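Local coordinates for protein glycerol trinitrate reductase (Agrobacterium tumefaciens, PDB 5EPD) that probably reduces nitrate esters such as glycerol trinitrate as an FMN-dependent Old Yellow Enzyme, its TIM barrel being captured here without the flavin, at residues N39-P45 with S70-S76; V193-N199 with R244-S250; S261-T265 with F298-S302; L274-I279 with R306-T310. One frame throughout, in Å; residues are numbered along the deposited sequence.

Contact 1: N39-P45 with S70-S76; sequences NRIVMAP and SAGLIIS
Val-42 and Ile-75 meet at the apolar centre, the CG1 branch of the valine reaching CG1 of the isoleucine at 3.7 Å. That branch lies anti to the backbone N of Val-42 (chi1 -180°), which carries it forward to the residue two places beyond its bridge partner, Leu-73. On the other face of the sheet Met-43 and Ile-74 run side by side, SD of the methionine 3.9 Å from CG2 of the isoleucine. Between the faces the parallel backbones are joined in register: Met-43 N gives to Leu-73 O at 2.8 Å, and Ile-75 N to Met-43 O at 2.7 Å. Just past the end of strand 41-43, a water donates to both Ala-44 O and Ile-75 O. At the opposite, polar edge sits the amide of Asn-39. Its ND2 donates to Ser-70 O with the acceptor close to the amide plane, while OD1 takes Ile-41 N in an Asx turn. A weak, bent bond of 2.8 Å joins Gly-72 N to Asn-39 OD1 as well. Helix 346-352 covers this edge through Val-347. One buried amide thus serves three backbone groups, one of them weakly, just before regular pairing of the first two barrel strands begins.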
loop_
_atom_site.group_PDB
_atom_site.type_symbol
_atom_site.label_atom_id
_atom_site.label_comp_id
_atom_site.label_asym_id
_atom_site.label_seq_id
_atom_site.Cartn_x
_atom_site.Cartn_y
_atom_site.Cartn_z
ATOM N N ASN A 39 15.673 -11.779 0.437
ATOM C CA ASN A 39 16.011 -11.279 1.777
ATOM C C ASN A 39 14.723 -10.758 2.450
ATOM O O ASN A 39 13.625 -10.845 1.892
ATOM C CB ASN A 39 17.086 -10.182 1.698
ATOM C CG ASN A 39 16.660 -9.024 0.813
ATOM O OD1 ASN A 39 15.603 -8.413 1.042
ATOM N ND2 ASN A 39 17.442 -8.736 -0.222
ATOM N N ARG A 40 14.877 -10.205 3.640
ATOM C CA ARG A 40 13.745 -9.861 4.467
ATOM C C ARG A 40 13.439 -8.369 4.416
ATOM O O ARG A 40 12.648 -7.846 5.232
ATOM C CB ARG A 40 14.015 -10.312 5.914
ATOM C CG ARG A 40 13.914 -11.815 6.098
ATOM C CD ARG A 40 14.199 -12.196 7.538
ATOM N NE ARG A 40 14.247 -13.647 7.669
ATOM C CZ ARG A 40 13.287 -14.419 8.197
ATOM N NH1 ARG A 40 12.164 -13.901 8.705
ATOM N NH2 ARG A 40 13.468 -15.742 8.236
ATOM N N ILE A 41 14.063 -7.680 3.467
ATOM C CA ILE A 41 13.842 -6.231 3.317
ATOM C C ILE A 41 12.735 -5.944 2.280
ATOM O O ILE A 41 12.794 -6.371 1.110
ATOM C CB ILE A 41 15.145 -5.490 2.962
ATOM C CG1 ILE A 41 16.194 -5.722 4.050
ATOM C CG2 ILE A 41 14.885 -3.999 2.795
ATOM C CD1 ILE A 41 17.596 -5.446 3.554
ATOM N N VAL A 42 11.707 -5.226 2.734
ATOM C CA VAL A 42 10.593 -4.861 1.870
ATOM C C VAL A 42 10.626 -3.369 1.520
ATOM O O VAL A 42 10.885 -2.508 2.381
ATOM C CB VAL A 42 9.273 -5.243 2.551
ATOM C CG1 VAL A 42 8.082 -4.878 1.681
ATOM C CG2 VAL A 42 9.305 -6.733 2.879
ATOM N N MET A 43 10.407 -3.080 0.243
ATOM C CA MET A 43 10.191 -1.714 -0.195
ATOM C C MET A 43 8.716 -1.391 -0.024
ATOM O O MET A 43 7.852 -1.958 -0.692
ATOM C CB MET A 43 10.606 -1.507 -1.658
ATOM C CG MET A 43 10.331 -0.090 -2.159
ATOM S SD MET A 43 10.988 0.111 -3.816
ATOM C CE MET A 43 10.194 1.642 -4.291
ATOM N N ALA A 44 8.442 -0.454 0.859
ATOM C CA ALA A 44 7.080 -0.086 1.154
ATOM C C ALA A 44 6.430 0.689 -0.013
ATOM O O ALA A 44 7.129 1.260 -0.881
ATOM C CB ALA A 44 7.068 0.739 2.420
ATOM N N PRO A 45 5.084 0.713 -0.040
ATOM C CA PRO A 45 4.338 1.468 -1.058
ATOM C C PRO A 45 4.574 2.957 -0.900
ATOM O O PRO A 45 4.391 3.521 0.201
ATOM C CB PRO A 45 2.889 1.116 -0.766
ATOM C CG PRO A 45 2.881 0.846 0.709
ATOM C CD PRO A 45 4.179 0.130 0.974
ATOM N N SER A 70 16.772 -5.267 -5.899
ATOM C CA SER A 70 17.549 -6.061 -4.934
ATOM C C SER A 70 16.780 -6.186 -3.606
ATOM O O SER A 70 17.114 -7.031 -2.751
ATOM C CB SER A 70 18.954 -5.491 -4.724
ATOM O OG SER A 70 18.906 -4.279 -4.002
ATOM N N ALA A 71 15.730 -5.373 -3.439
ATOM C CA ALA A 71 14.788 -5.604 -2.334
ATOM C C ALA A 71 14.208 -7.023 -2.430
ATOM O O ALA A 71 13.779 -7.473 -3.508
ATOM C CB ALA A 71 13.669 -4.565 -2.323
ATOM N N GLY A 72 14.211 -7.723 -1.296
ATOM C CA GLY A 72 13.504 -9.000 -1.176
ATOM C C GLY A 72 12.102 -8.938 -1.768
ATOM O O GLY A 72 11.716 -9.822 -2.531
ATOM N N LEU A 73 11.344 -7.892 -1.423
ATOM C CA LEU A 73 10.003 -7.690 -1.969
ATOM C C LEU A 73 9.744 -6.199 -2.132
ATOM O O LEU A 73 10.039 -5.397 -1.213
ATOM C CB LEU A 73 8.941 -8.295 -1.028
ATOM C CG LEU A 73 7.460 -8.163 -1.436
ATOM C CD1 LEU A 73 7.115 -9.016 -2.650
ATOM C CD2 LEU A 73 6.531 -8.513 -0.285
ATOM N N ILE A 74 9.201 -5.825 -3.294
ATOM C CA ILE A 74 8.744 -4.457 -3.530
ATOM C C ILE A 74 7.235 -4.424 -3.427
ATOM O O ILE A 74 6.550 -5.239 -4.053
ATOM C CB ILE A 74 9.122 -3.945 -4.935
ATOM C CG1 ILE A 74 10.618 -3.834 -5.074
ATOM C CG2 ILE A 74 8.479 -2.580 -5.200
ATOM C CD1 ILE A 74 11.064 -3.545 -6.507
ATOM N N ILE A 75 6.711 -3.492 -2.638
ATOM C CA ILE A 75 5.279 -3.194 -2.709
ATOM C C ILE A 75 5.137 -1.959 -3.588
ATOM O O ILE A 75 5.711 -0.895 -3.294
ATOM C CB ILE A 75 4.614 -2.856 -1.347
ATOM C CG1 ILE A 75 5.107 -3.749 -0.206
ATOM C CG2 ILE A 75 3.095 -2.927 -1.501
ATOM C CD1 ILE A 75 4.519 -5.136 -0.247
ATOM N N SER A 76 4.385 -2.083 -4.666
ATOM C CA SER A 76 4.185 -0.940 -5.553
ATOM C C SER A 76 3.503 0.187 -4.817
ATOM O O SER A 76 2.855 -0.013 -3.777
ATOM C CB SER A 76 3.254 -1.279 -6.701
ATOM O OG SER A 76 1.907 -1.385 -6.222
HETATM O O HOH W 1 6.681 1.495 -3.609
#

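Contact 2: V193-N199 with R244-S250; sequences VEVHGAN and RTGIRIS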
loop_
_atom_site.group_PDB
_atom_site.type_symbol
_atom_site.label_atom_id
_atom_site.label_comp_id
_atom_site.label_asym_id
_atom_site.label_seq_id
_atom_site.Cartn_x
_atom_site.Cartn_y
_atom_site.Cartn_z
ATOM N N VAL A 193 -0.908 -9.350 -4.462
ATOM C CA VAL A 193 -1.409 -8.009 -4.152
ATOM C C VAL A 193 -1.426 -7.707 -2.663
ATOM O O VAL A 193 -1.390 -8.616 -1.812
ATOM C CB VAL A 193 -2.845 -7.795 -4.653
ATOM C CG1 VAL A 193 -2.909 -7.992 -6.165
ATOM C CG2 VAL A 193 -3.808 -8.731 -3.920
ATOM N N GLU A 194 -1.511 -6.414 -2.369
ATOM C CA GLU A 194 -1.653 -5.932 -1.007
ATOM C C GLU A 194 -2.858 -4.979 -0.948
ATOM O O GLU A 194 -2.839 -3.903 -1.499
ATOM C CB GLU A 194 -0.389 -5.210 -0.550
ATOM C CG GLU A 194 -0.521 -4.744 0.879
ATOM C CD GLU A 194 0.686 -4.026 1.390
ATOM O OE1 GLU A 194 0.595 -2.783 1.544
ATOM O OE2 GLU A 194 1.703 -4.707 1.651
ATOM N N VAL A 195 -3.910 -5.393 -0.267
ATOM C CA VAL A 195 -5.110 -4.574 -0.082
ATOM C C VAL A 195 -4.739 -3.357 0.785
ATOM O O VAL A 195 -4.200 -3.518 1.897
ATOM C CB VAL A 195 -6.243 -5.441 0.564
ATOM C CG1 VAL A 195 -7.473 -4.608 0.936
ATOM C CG2 VAL A 195 -6.641 -6.568 -0.388
ATOM N N HIS A 196 -4.991 -2.142 0.295
ATOM C CA HIS A 196 -4.698 -0.963 1.131
ATOM C C HIS A 196 -5.823 -0.738 2.193
ATOM O O HIS A 196 -6.873 -0.093 1.925
ATOM C CB HIS A 196 -4.442 0.301 0.275
ATOM C CG HIS A 196 -3.655 1.381 0.980
ATOM N ND1 HIS A 196 -3.466 1.414 2.351
ATOM C CD2 HIS A 196 -3.032 2.481 0.491
ATOM C CE1 HIS A 196 -2.740 2.470 2.672
ATOM N NE2 HIS A 196 -2.463 3.136 1.559
ATOM N N GLY A 197 -5.586 -1.275 3.399
ATOM C CA GLY A 197 -6.544 -1.172 4.509
ATOM C C GLY A 197 -6.161 -0.116 5.546
ATOM O O GLY A 197 -6.732 -0.101 6.656
ATOM N N ALA A 198 -5.251 0.800 5.159
ATOM C CA ALA A 198 -4.594 1.762 6.080
ATOM C C ALA A 198 -4.716 3.204 5.636
ATOM O O ALA A 198 -5.300 3.515 4.577
ATOM C CB ALA A 198 -3.109 1.419 6.208
ATOM N N ASN A 199 -4.156 4.077 6.484
ATOM C CA ASN A 199 -3.758 5.446 6.130
ATOM C C ASN A 199 -4.929 6.323 5.705
ATOM O O ASN A 199 -4.786 7.230 4.858
ATOM C CB ASN A 199 -2.639 5.428 5.067
ATOM C CG ASN A 199 -1.399 4.629 5.520
ATOM O OD1 ASN A 199 -1.262 4.240 6.691
ATOM N ND2 ASN A 199 -0.484 4.391 4.584
ATOM N N ARG A 244 -1.373 -15.391 -2.379
ATOM C CA ARG A 244 -0.925 -14.208 -3.102
ATOM C C ARG A 244 -1.608 -12.933 -2.569
ATOM O O ARG A 244 -1.484 -11.860 -3.176
ATOM C CB ARG A 244 -1.220 -14.378 -4.577
ATOM C CG ARG A 244 -0.387 -15.440 -5.294
ATOM C CD ARG A 244 -1.288 -16.230 -6.225
ATOM N NE ARG A 244 -0.883 -16.220 -7.627
ATOM C CZ ARG A 244 -1.728 -16.285 -8.658
ATOM N NH1 ARG A 244 -3.052 -16.316 -8.477
ATOM N NH2 ARG A 244 -1.248 -16.293 -9.892
ATOM N N THR A 245 -2.298 -13.049 -1.428
ATOM C CA THR A 245 -2.999 -11.916 -0.818
ATOM C C THR A 245 -2.311 -11.438 0.471
ATOM O O THR A 245 -1.963 -12.240 1.342
ATOM C CB THR A 245 -4.467 -12.261 -0.508
ATOM O OG1 THR A 245 -5.094 -12.747 -1.699
ATOM C CG2 THR A 245 -5.238 -11.026 -0.001
ATOM N N GLY A 246 -2.098 -10.123 0.554
ATOM C CA GLY A 246 -1.669 -9.471 1.781
ATOM C C GLY A 246 -2.605 -8.302 2.017
ATOM O O GLY A 246 -3.382 -7.934 1.132
ATOM N N ILE A 247 -2.539 -7.732 3.213
ATOM C CA ILE A 247 -3.250 -6.513 3.508
ATOM C C ILE A 247 -2.306 -5.644 4.333
ATOM O O ILE A 247 -1.467 -6.176 5.091
ATOM C CB ILE A 247 -4.565 -6.817 4.270
ATOM C CG1 ILE A 247 -5.395 -5.561 4.465
ATOM C CG2 ILE A 247 -4.281 -7.461 5.623
ATOM C CD1 ILE A 247 -6.736 -5.848 5.085
ATOM N N ARG A 248 -2.422 -4.321 4.157
ATOM C CA ARG A 248 -1.774 -3.335 5.047
ATOM C C ARG A 248 -2.810 -2.693 5.975
ATOM O O ARG A 248 -3.871 -2.326 5.501
ATOM C CB ARG A 248 -1.113 -2.232 4.214
ATOM C CG ARG A 248 -0.191 -1.299 4.990
ATOM C CD ARG A 248 0.533 -0.297 4.074
ATOM N NE ARG A 248 1.951 -0.133 4.437
ATOM C CZ ARG A 248 2.675 0.979 4.263
ATOM N NH1 ARG A 248 2.124 2.065 3.745
ATOM N NH2 ARG A 248 3.967 1.013 4.627
ATOM N N ILE A 249 -2.482 -2.540 7.269
ATOM C CA ILE A 249 -3.301 -1.806 8.241
ATOM C C ILE A 249 -2.455 -0.864 9.093
ATOM O O ILE A 249 -1.253 -1.048 9.254
ATOM C CB ILE A 249 -4.050 -2.744 9.222
ATOM C CG1 ILE A 249 -3.045 -3.543 10.063
ATOM C CG2 ILE A 249 -4.977 -3.669 8.443
ATOM C CD1 ILE A 249 -3.625 -4.526 11.057
ATOM N N SER A 250 -3.118 0.118 9.670
ATOM C CA SER A 250 -2.481 1.130 10.494
ATOM C C SER A 250 -3.399 1.413 11.696
ATOM O O SER A 250 -4.177 2.389 11.664
ATOM C CB SER A 250 -2.302 2.414 9.664
ATOM O OG SER A 250 -3.558 2.931 9.199
HETATM O O HOH W 2 -6.108 0.656 9.191
HETATM O O HOH W 3 -1.957 5.715 9.463
#
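Glu-194 and Arg-248 cross in the densest part of this contact, with OE1 of the glutamate 3.2 Å from CB of the arginine. The glutamate chain is extended (chi1 -178°, chi2 -180°), which lays its carboxylate along the aliphatic part of Arg-248. Glu-194 OE1 stays 4.2 Å from Arg-248 NE and well out of the guanidinium plane, neighbouring charges without a salt bridge; Glu-194 OE2 is hydrogen-bonded to Tyr-281 OH and His-283 ND1, and OE1 takes a weak bond from Gln-120. Opposite Glu-194, Gly-246 has no side chain, and the backbones close up: Gly-246 N gives to Val-193 O, and Val-195 N returns to Gly-246 O at 2.9 Å. On the other face Val-195 CB packs on Ile-247 CG1 at 4.0 Å. Beyond the strands the fit is looser and wetter. Gly-197 N reaches Arg-248 O by a weak bond, and a water links Gly-197 O with Ser-250 N. Straighter is the bond from Asn-199 N to Ser-250 OG, 3.0 Å at 172°. Parallel neighbours whose side chains alternate between the barrel interior (Glu-194, Arg-248) and the surrounding helices (Val-193, Ile-247 on helix 227-240) are characteristic of the TIM barrel, here its fourth and fifth strands.

Contact 3: S261-T265 with F298-S302; sequences SDPQT and FDYGS
Gln-264 lays its amide over one face of the Phe-298 ring, with OE1 3.7 Å above the plane and over the ring centre. The glutamine chain starts anti to its own N (chi1 -165°) and then bends at chi2 (70°), a turn that brings the amide across to the neighbouring helix start. There it meets the backbone of Asp-299 twice. OE1 accepts from Asp-299 N at 2.9 Å, the donor lying in the carbonyl plane, and NE2 gives a longer bond to Asp-299 O at 3.3 Å. This pair fixes the rotation of the amide, and NE2 has a further acceptor in Asp-268. Pro-263 comes to the ring from its edge, its C atom 3.8 Å from Phe-298 CE1. Both segments open helices, and each has an aspartate at the N-cap: Asp-262 OD1 takes Thr-265 N at 3.1 Å, and Asp-299 OD1 takes Ser-302 N at 2.9 Å. Close by, Ser-302 OG is hydrogen-bonded to Asp-268. The side chain of Gln-264 therefore acts as a stand-in for a backbone peptide, offering an acceptor and a donor to the residue that caps helix 300-306 and tying the beginnings of two outer helices together near the surface.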
loop_
_atom_site.group_PDB
_atom_site.type_symbol
_atom_site.label_atom_id
_atom_site.label_comp_id
_atom_site.label_asym_id
_atom_site.label_seq_id
_atom_site.Cartn_x
_atom_site.Cartn_y
_atom_site.Cartn_z
ATOM N N SER A 261 -12.023 5.354 18.700
ATOM C CA SER A 261 -12.259 5.155 20.152
ATOM C C SER A 261 -11.562 3.981 20.816
ATOM O O SER A 261 -11.191 4.091 21.972
ATOM C CB SER A 261 -13.754 4.961 20.437
ATOM O OG SER A 261 -14.495 6.070 19.994
ATOM N N ASP A 262 -11.441 2.847 20.127
ATOM C CA ASP A 262 -10.786 1.664 20.714
ATOM C C ASP A 262 -10.151 0.796 19.616
ATOM O O ASP A 262 -10.747 -0.174 19.130
ATOM C CB ASP A 262 -11.781 0.867 21.575
ATOM C CG ASP A 262 -11.142 -0.345 22.236
ATOM O OD1 ASP A 262 -9.960 -0.648 21.932
ATOM O OD2 ASP A 262 -11.829 -1.008 23.054
ATOM N N PRO A 263 -8.938 1.159 19.202
ATOM C CA PRO A 263 -8.361 0.448 18.060
ATOM C C PRO A 263 -7.924 -0.972 18.404
ATOM O O PRO A 263 -7.908 -1.854 17.527
ATOM C CB PRO A 263 -7.168 1.328 17.660
ATOM C CG PRO A 263 -6.886 2.199 18.846
ATOM C CD PRO A 263 -8.211 2.405 19.512
ATOM N N GLN A 264 -7.588 -1.196 19.665
ATOM C CA GLN A 264 -7.184 -2.525 20.089
ATOM C C GLN A 264 -8.303 -3.577 19.842
ATOM O O GLN A 264 -8.071 -4.606 19.189
ATOM C CB GLN A 264 -6.771 -2.515 21.571
ATOM C CG GLN A 264 -6.015 -3.772 21.976
ATOM C CD GLN A 264 -4.618 -3.842 21.357
ATOM O OE1 GLN A 264 -3.756 -3.029 21.680
ATOM N NE2 GLN A 264 -4.389 -4.827 20.475
ATOM N N THR A 265 -9.503 -3.305 20.353
ATOM C CA THR A 265 -10.657 -4.171 20.113
ATOM C C THR A 265 -10.910 -4.301 18.614
ATOM O O THR A 265 -11.129 -5.402 18.092
ATOM C CB THR A 265 -11.930 -3.602 20.782
ATOM O OG1 THR A 265 -11.678 -3.395 22.182
ATOM C CG2 THR A 265 -13.109 -4.554 20.603
ATOM N N PHE A 298 -0.510 1.210 22.175
ATOM C CA PHE A 298 -1.063 0.066 21.421
ATOM C C PHE A 298 -0.252 -1.227 21.577
ATOM O O PHE A 298 0.970 -1.188 21.682
ATOM C CB PHE A 298 -1.171 0.434 19.925
ATOM C CG PHE A 298 -1.987 -0.547 19.105
ATOM C CD1 PHE A 298 -3.371 -0.402 18.984
ATOM C CD2 PHE A 298 -1.370 -1.628 18.456
ATOM C CE1 PHE A 298 -4.116 -1.316 18.239
ATOM C CE2 PHE A 298 -2.116 -2.545 17.720
ATOM C CZ PHE A 298 -3.493 -2.390 17.613
ATOM N N ASP A 299 -0.939 -2.378 21.565
ATOM C CA ASP A 299 -0.289 -3.710 21.676
ATOM C C ASP A 299 -0.216 -4.453 20.344
ATOM O O ASP A 299 -1.156 -5.152 19.967
ATOM C CB ASP A 299 -1.011 -4.615 22.699
ATOM C CG ASP A 299 -0.325 -5.989 22.873
ATOM O OD1 ASP A 299 0.645 -6.293 22.158
ATOM O OD2 ASP A 299 -0.761 -6.790 23.725
ATOM N N TYR A 300 0.923 -4.332 19.657
ATOM C CA TYR A 300 1.117 -5.001 18.377
ATOM C C TYR A 300 1.358 -6.496 18.559
ATOM O O TYR A 300 1.099 -7.290 17.646
ATOM C CB TYR A 300 2.267 -4.344 17.588
ATOM C CG TYR A 300 1.978 -2.896 17.210
ATOM C CD1 TYR A 300 1.216 -2.570 16.077
ATOM C CD2 TYR A 300 2.453 -1.859 17.999
ATOM C CE1 TYR A 300 0.925 -1.253 15.760
ATOM C CE2 TYR A 300 2.178 -0.536 17.686
ATOM C CZ TYR A 300 1.420 -0.237 16.573
ATOM O OH TYR A 300 1.174 1.091 16.306
ATOM N N GLY A 301 1.857 -6.874 19.738
ATOM C CA GLY A 301 2.110 -8.272 20.079
ATOM C C GLY A 301 0.829 -9.089 20.026
ATOM O O GLY A 301 0.860 -10.276 19.655
ATOM N N SER A 302 -0.295 -8.447 20.385
ATOM C CA SER A 302 -1.612 -9.053 20.254
ATOM C C SER A 302 -1.851 -9.455 18.810
ATOM O O SER A 302 -2.218 -10.597 18.549
ATOM C CB SER A 302 -2.714 -8.083 20.726
ATOM O OG SER A 302 -4.033 -8.614 20.526
#

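Contact 4: L274-I279 with R306-T310; sequences LDALGI and RFSRT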
loop_
_atom_site.group_PDB
_atom_site.type_symbol
_atom_site.label_atom_id
_atom_site.label_comp_id
_atom_site.label_asym_id
_atom_site.label_seq_id
_atom_site.Cartn_x
_atom_site.Cartn_y
_atom_site.Cartn_z
ATOM N N LEU A 274 -8.790 -11.902 9.672
ATOM C CA LEU A 274 -7.828 -12.001 8.573
ATOM C C LEU A 274 -7.110 -13.321 8.657
ATOM O O LEU A 274 -6.970 -13.997 7.646
ATOM C CB LEU A 274 -6.810 -10.860 8.588
ATOM C CG LEU A 274 -7.362 -9.515 8.147
ATOM C CD1 LEU A 274 -6.401 -8.416 8.602
ATOM C CD2 LEU A 274 -7.603 -9.495 6.639
ATOM N N ASP A 275 -6.668 -13.697 9.856
ATOM C CA ASP A 275 -5.994 -14.975 10.025
ATOM C C ASP A 275 -6.886 -16.138 9.596
ATOM O O ASP A 275 -6.418 -17.102 8.976
ATOM C CB ASP A 275 -5.569 -15.182 11.467
ATOM C CG ASP A 275 -4.627 -16.360 11.624
ATOM O OD1 ASP A 275 -3.655 -16.472 10.844
ATOM O OD2 ASP A 275 -4.857 -17.185 12.523
ATOM N N ALA A 276 -8.170 -16.028 9.910
ATOM C CA ALA A 276 -9.142 -17.049 9.548
ATOM C C ALA A 276 -9.246 -17.232 8.039
ATOM O O ALA A 276 -9.469 -18.354 7.581
ATOM C CB ALA A 276 -10.517 -16.721 10.134
ATOM N N LEU A 277 -9.097 -16.144 7.273
ATOM C CA LEU A 277 -9.120 -16.220 5.797
ATOM C C LEU A 277 -7.865 -16.882 5.204
ATOM O O LEU A 277 -7.839 -17.195 4.011
ATOM C CB LEU A 277 -9.301 -14.827 5.184
ATOM C CG LEU A 277 -10.691 -14.214 5.307
ATOM C CD1 LEU A 277 -10.693 -12.705 5.055
ATOM C CD2 LEU A 277 -11.622 -14.924 4.341
ATOM N N GLY A 278 -6.827 -17.074 6.019
ATOM C CA GLY A 278 -5.624 -17.808 5.595
ATOM C C GLY A 278 -4.637 -17.008 4.761
ATOM O O GLY A 278 -3.734 -17.571 4.152
ATOM N N ILE A 279 -4.784 -15.686 4.754
ATOM C CA ILE A 279 -3.967 -14.848 3.871
ATOM C C ILE A 279 -2.491 -14.917 4.235
ATOM O O ILE A 279 -2.111 -15.132 5.400
ATOM C CB ILE A 279 -4.428 -13.370 3.793
ATOM C CG1 ILE A 279 -4.544 -12.753 5.175
ATOM C CG2 ILE A 279 -5.748 -13.244 3.030
ATOM C CD1 ILE A 279 -4.625 -11.252 5.125
ATOM N N ARG A 306 -2.158 -13.146 17.090
ATOM C CA ARG A 306 -3.386 -13.569 16.426
ATOM C C ARG A 306 -3.167 -14.018 15.011
ATOM O O ARG A 306 -3.938 -14.823 14.494
ATOM C CB ARG A 306 -4.390 -12.429 16.410
ATOM C CG ARG A 306 -4.923 -12.137 17.782
ATOM C CD ARG A 306 -5.686 -10.831 17.822
ATOM N NE ARG A 306 -5.866 -10.420 19.207
ATOM C CZ ARG A 306 -6.740 -10.967 20.044
ATOM N NH1 ARG A 306 -7.551 -11.937 19.638
ATOM N NH2 ARG A 306 -6.817 -10.520 21.280
ATOM N N PHE A 307 -2.151 -13.471 14.363
ATOM C CA PHE A 307 -1.910 -13.793 12.969
ATOM C C PHE A 307 -0.821 -14.873 12.898
ATOM O O PHE A 307 0.267 -14.757 13.473
ATOM C CB PHE A 307 -1.562 -12.528 12.150
ATOM C CG PHE A 307 -1.656 -12.737 10.655
ATOM C CD1 PHE A 307 -2.906 -12.763 10.011
ATOM C CD2 PHE A 307 -0.508 -12.951 9.896
ATOM C CE1 PHE A 307 -2.990 -12.978 8.645
ATOM C CE2 PHE A 307 -0.598 -13.179 8.536
ATOM C CZ PHE A 307 -1.830 -13.191 7.909
ATOM N N SER A 308 -1.136 -15.935 12.176
ATOM C CA SER A 308 -0.333 -17.141 12.200
ATOM C C SER A 308 0.679 -17.210 11.033
ATOM O O SER A 308 1.516 -18.097 10.999
ATOM C CB SER A 308 -1.277 -18.354 12.170
ATOM O OG SER A 308 -1.731 -18.617 10.845
ATOM N N ARG A 309 0.576 -16.301 10.071
ATOM C CA ARG A 309 1.515 -16.235 8.944
ATOM C C ARG A 309 2.455 -15.023 9.095
ATOM O O ARG A 309 2.694 -14.554 10.213
ATOM C CB ARG A 309 0.714 -16.161 7.638
ATOM C CG ARG A 309 0.506 -17.485 6.931
ATOM C CD ARG A 309 -0.635 -18.287 7.511
ATOM N NE ARG A 309 -0.887 -19.459 6.676
ATOM C CZ ARG A 309 -2.069 -20.066 6.525
ATOM N NH1 ARG A 309 -3.174 -19.622 7.126
ATOM N NH2 ARG A 309 -2.149 -21.134 5.747
ATOM N N THR A 310 2.965 -14.506 7.974
ATOM C CA THR A 310 3.895 -13.359 7.962
ATOM C C THR A 310 3.354 -12.022 8.499
ATOM O O THR A 310 2.227 -11.593 8.189
ATOM C CB THR A 310 4.412 -13.120 6.543
ATOM O OG1 THR A 310 4.917 -14.356 6.038
ATOM C CG2 THR A 310 5.507 -12.039 6.502
HETATM O O HOH W 4 -2.889 -16.313 8.185
#
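Asp-275 and Phe-307 bury the most surface here, followed by Arg-309. The aspartate turns its carboxylate to the chain just past helix 300-306, where OD1 collects two bonds from Ser-308. Ser-308 OG gives to Asp-275 OD1 at 2.9 Å on the syn lone pair, and Ser-308 N, also at 2.9 Å, meets it from above the carboxylate plane. A water is a third donor to the same oxygen and donates to Ile-279 O as well. Phe-307 slides in beneath. Its CG stands anti to the backbone N (chi1 -165°), sending the ring back under the helix end, so that Asp-275 OD1 lies over one face while Ile-279 CG1 meets the ring edge in plane, 3.8 Å from Phe-307 CE1. The side chains of Ile-279 and Phe-307 cross at about a right angle. Arg-309, bent at chi2 (81°), folds over the turn after helix 263-276: Gly-278 O sits 3.7 Å above one face of its guanidinium, offset toward the rim, and NH1 is 3.4 Å from Gly-278 CA. Gly-278 itself leaves the helix with positive phi (80°). Phe-307 and Leu-274 both rest on Ile-282, so the contact joins the loop leading into strand 310-313 to the C-terminal end of helix 263-276, over strand 281-284, with helix 227-240 alongside Leu-274 and Ile-279.

In the fold
The four contacts sample one closed eight-stranded barrel from its interior to its outer helices. Contacts 1 and 2 are strand pairs, with centres 14 Å apart, and they touch inside the barrel: Pro-45 CG lies 3.4 Å from Arg-248 NH1, and Ile-75 CD1 3.4 Å from Glu-194 OE2. In Old Yellow Enzymes FMN binds at the C-terminal mouth of the barrel; this crystal form lacks the flavin. Contacts 3 and 4 share helix 263-276, one at its start and the other at its end, about 17 Å apart between centres. Contact 4 reaches inward to contact 2, Leu-274 CD1 packing 3.8 Å from Ile-247 CG2, whereas contact 3 stays about 7 Å from contact 2 at the nearest atoms.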